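Local coordinates for protein D-lactate dehydrogenase (Fermentative) (Pseudomonas aeruginosa, PDB 6ABJ) that reduces pyruvate to D-lactate, or oxidises D-lactate back to pyruvate, with NADH/NAD+ as the cofactor, working as a tetramer, at residues B[117-120]-B[121-125]; B[173-176]-B[177-181]. One frame throughout, in Å; residues are numbered along the deposited sequence.

Interaction 1 of 2, residues B[117-120]-B[121-125]; sequences SPHA and VAEHA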
# COMPACT_ATOMS: atom_id res chain seq x y z
N SER B 117 24.49 -8.22 -17.62
CA SER B 117 25.06 -6.88 -17.70
C SER B 117 25.51 -6.33 -16.34
O SER B 117 24.68 -6.19 -15.40
CB SER B 117 23.99 -5.93 -18.23
OG SER B 117 24.31 -4.56 -18.03
N PRO B 118 26.78 -5.98 -16.23
CA PRO B 118 27.29 -5.57 -14.93
C PRO B 118 26.77 -4.21 -14.54
O PRO B 118 26.54 -4.01 -13.36
CB PRO B 118 28.81 -5.56 -15.12
CG PRO B 118 29.03 -5.49 -16.61
CD PRO B 118 27.88 -6.19 -17.22
N HIS B 119 26.59 -3.29 -15.47
CA HIS B 119 26.00 -2.01 -15.09
C HIS B 119 24.57 -2.14 -14.58
O HIS B 119 24.21 -1.50 -13.59
CB HIS B 119 26.06 -1.00 -16.22
CG HIS B 119 27.44 -0.55 -16.49
ND1 HIS B 119 28.09 0.35 -15.67
CD2 HIS B 119 28.34 -0.90 -17.45
CE1 HIS B 119 29.32 0.55 -16.13
NE2 HIS B 119 29.49 -0.20 -17.20
N ALA B 120 23.75 -2.92 -15.25
CA ALA B 120 22.36 -3.09 -14.81
C ALA B 120 22.31 -3.61 -13.39
O ALA B 120 21.55 -3.08 -12.54
CB ALA B 120 21.59 -4.00 -15.74
N VAL B 121 23.09 -4.66 -13.11
CA VAL B 121 23.07 -5.32 -11.82
C VAL B 121 23.67 -4.44 -10.71
O VAL B 121 23.10 -4.30 -9.63
CB VAL B 121 23.70 -6.74 -11.86
CG1 VAL B 121 23.65 -7.40 -10.48
CG2 VAL B 121 22.93 -7.62 -12.84
N ALA B 122 24.78 -3.78 -10.98
CA ALA B 122 25.41 -2.95 -9.96
C ALA B 122 24.53 -1.69 -9.66
O ALA B 122 24.45 -1.26 -8.53
CB ALA B 122 26.80 -2.53 -10.42
N GLU B 123 23.91 -1.14 -10.69
CA GLU B 123 23.00 -0.03 -10.54
C GLU B 123 21.81 -0.41 -9.62
O GLU B 123 21.39 0.39 -8.77
CB GLU B 123 22.59 0.53 -11.88
CG GLU B 123 23.73 1.30 -12.56
CD GLU B 123 23.36 1.78 -13.95
OE1 GLU B 123 22.18 1.82 -14.27
OE2 GLU B 123 24.32 2.13 -14.72
N HIS B 124 21.31 -1.62 -9.80
CA HIS B 124 20.20 -2.08 -9.03
C HIS B 124 20.60 -2.23 -7.55
O HIS B 124 19.84 -1.84 -6.68
CB HIS B 124 19.71 -3.39 -9.54
CG HIS B 124 18.40 -3.80 -8.92
ND1 HIS B 124 17.20 -3.29 -9.37
CD2 HIS B 124 18.09 -4.69 -7.97
CE1 HIS B 124 16.20 -3.83 -8.68
NE2 HIS B 124 16.72 -4.70 -7.83
N ALA B 125 21.80 -2.73 -7.29
CA ALA B 125 22.31 -2.80 -5.96
C ALA B 125 22.35 -1.41 -5.35
O ALA B 125 21.95 -1.24 -4.19
CB ALA B 125 23.67 -3.47 -5.92
O HOH W 1 26.78 2.45 -14.07

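Interaction 2 of 2, residues B[173-176]-B[177-181]; sequences ETFA and RIMAG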
# COMPACT_ATOMS: atom_id res chain seq x y z
N GLU B 173 33.29 -5.01 -9.25
CA GLU B 173 34.12 -3.88 -9.64
C GLU B 173 33.28 -2.70 -10.10
O GLU B 173 33.57 -1.53 -9.78
CB GLU B 173 35.13 -4.31 -10.76
CG GLU B 173 35.95 -3.13 -11.24
CD GLU B 173 36.82 -3.42 -12.52
OE1 GLU B 173 37.16 -4.60 -12.75
OE2 GLU B 173 37.12 -2.45 -13.23
N THR B 174 32.28 -2.98 -10.90
CA THR B 174 31.39 -1.95 -11.40
C THR B 174 30.68 -1.26 -10.23
O THR B 174 30.57 -0.03 -10.17
CB THR B 174 30.36 -2.56 -12.36
OG1 THR B 174 31.03 -3.33 -13.38
CG2 THR B 174 29.49 -1.48 -13.02
N PHE B 175 30.16 -2.09 -9.32
CA PHE B 175 29.56 -1.57 -8.07
C PHE B 175 30.56 -0.72 -7.30
O PHE B 175 30.26 0.40 -6.79
CB PHE B 175 29.09 -2.78 -7.26
CG PHE B 175 28.59 -2.42 -5.88
CD1 PHE B 175 27.33 -1.88 -5.74
CD2 PHE B 175 29.40 -2.53 -4.75
CE1 PHE B 175 26.84 -1.52 -4.46
CE2 PHE B 175 28.93 -2.14 -3.47
CZ PHE B 175 27.63 -1.67 -3.34
N ALA B 176 31.77 -1.23 -7.15
CA ALA B 176 32.78 -0.47 -6.40
C ALA B 176 33.03 0.91 -7.00
O ALA B 176 33.13 1.91 -6.26
CB ALA B 176 34.07 -1.27 -6.28
N ARG B 177 33.12 1.01 -8.34
CA ARG B 177 33.39 2.29 -8.98
C ARG B 177 32.25 3.27 -8.74
O ARG B 177 32.44 4.47 -8.49
CB ARG B 177 33.60 2.10 -10.53
CG ARG B 177 33.86 3.40 -11.31
CD ARG B 177 34.75 3.22 -12.58
NE ARG B 177 34.57 1.89 -13.13
CZ ARG B 177 35.43 0.87 -13.05
NH1 ARG B 177 36.61 1.01 -12.51
NH2 ARG B 177 35.09 -0.32 -13.53
N ILE B 178 31.02 2.78 -8.83
CA ILE B 178 29.88 3.68 -8.53
C ILE B 178 29.95 4.17 -7.11
O ILE B 178 29.80 5.35 -6.88
CB ILE B 178 28.54 2.97 -8.73
CG1 ILE B 178 28.35 2.60 -10.19
CG2 ILE B 178 27.41 3.92 -8.37
CD1 ILE B 178 27.22 1.62 -10.44
N MET B 179 30.20 3.28 -6.15
CA MET B 179 30.17 3.71 -4.75
C MET B 179 31.36 4.65 -4.42
O MET B 179 31.20 5.58 -3.59
CB MET B 179 30.13 2.53 -3.77
CG MET B 179 28.91 1.63 -3.91
SD MET B 179 27.36 2.58 -3.72
CE MET B 179 27.41 2.95 -1.97
N ALA B 180 32.50 4.43 -5.07
CA ALA B 180 33.61 5.38 -5.00
C ALA B 180 33.24 6.78 -5.41
O ALA B 180 33.63 7.72 -4.77
CB ALA B 180 34.78 4.88 -5.81
N GLY B 181 32.36 6.93 -6.41
CA GLY B 181 31.87 8.25 -6.84
C GLY B 181 31.01 9.01 -5.86
O GLY B 181 30.91 10.25 -5.92

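Interaction 1 of 2, residues B[117-120]-B[121-125]
H119 and E123, one turn apart at the start of helix 118-134, meet through both backbone and side chain. Backbone hydrogen bonds come first: V121, A122, E123 and H124 donate to S117, P118, H119 and A120 in turn, and of these E123 N to H119 O is the shortest at 2.9 Å. S117 occupies the N-cap position, where its OG accepts from A120 N at 3.3 Å; with CB–OG anti to the backbone N (chi1 164°), the hydroxyl reaches forward over the first turn.

The polar side chains of this turn are joined through water. With CG beside the backbone N (chi1 -72°), E123 starts close to the preceding turn, CG 3.0 Å from H119 O; the extended chain beyond it brings OE2 3.9 Å from H119 CB. The imidazole and the carboxylate do not bond directly; a water spans them, 2.9 Å from H119 ND1 and donating to E123 OE2 at 2.6 Å. Both carboxylate oxygens are also gripped by another chain, OE1 by the backbone N of L158 and OE2 by that of H159 of the second subunit, whose H159 ring stacks on H119.

Elsewhere methyls rest on backbone carbonyls: V121 CG2 lies 3.4 Å from S117 O and A122 CB against P118 O. Farther along, H124 turns away, NE2 bonded to T309 and the ring beside NADH-binding D274. The buried carboxylate of E123 is thus satisfied by two amides and a water, which should restrict rotation of its plane and ties this helix start to the neighbouring subunit.

Interaction 2 of 2, residues B[173-176]-B[177-181]
M179 reaches back along helix 170-181 to the ring of F175, one turn earlier. Its CB lies 3.7 Å from F175 O, the carbonyl that accepts the hydrogen bond from M179 N. CG, set beside the backbone N (chi1 -61°), comes down over one face of the F175 ring, 3.6 Å from CZ and off-centre toward the rim. It makes a CH-pi contact, 20° off the ring normal. Further bends at chi2 and chi3 carry SD past the ring rather than over its middle: the sulfur is 4.8 Å from the centroid of the F175 ring, an oblique Met-aromatic approach. CE carries on beyond the sulfur, away from the F175 ring.

A second pair lies one turn apart at E173 and R177. The two side chains run side by side in the same direction, and R177 delivers NH2 to E173 OE2 at 3.0 Å through a nearly straight hydrogen bond that forms part of a salt bridge. The carboxylate oxygen lies in the guanidinium plane but is itself met on its anti side, from clearly out of the carboxylate plane, with the two planes turned 83° apart. E173 OE1 has a second cationic partner in R196, so the carboxylate is shared between two arginines.

I178 rests CG1 3.4 Å from T174 O, while its side chain also packs on F182 of the second subunit. The helix belongs to the beta-alpha-beta unit of the Rossmann fold, following strand 162-166 and leading to strand 185-189. F175 and M179 face the sheet, both against V163 and F175 also against V165, while I129 and V126 of helix 118-134 pack beside them; R177 lies on the exposed side of the helix.

Interactions 1 and 2 are each a turn within a single helix, and the two helices pack on one another: P118, H119 and A122 of 117-125 touch T174 and F175 of 173-181. Both are largely buried; R177 of interaction 2 is the exposed residue. Interaction 1 lies nearer the middle of the chain, flanked by residues that bind NADH, and its chemistry is polar, with a capped end, a water and a carboxylate held by another subunit. In interaction 2 ring and thioether are turned to the sheet, whereas the salt bridge joins a buried glutamate to an arginine on the exposed side. Both reach F182 of the second subunit, through E123 and I178.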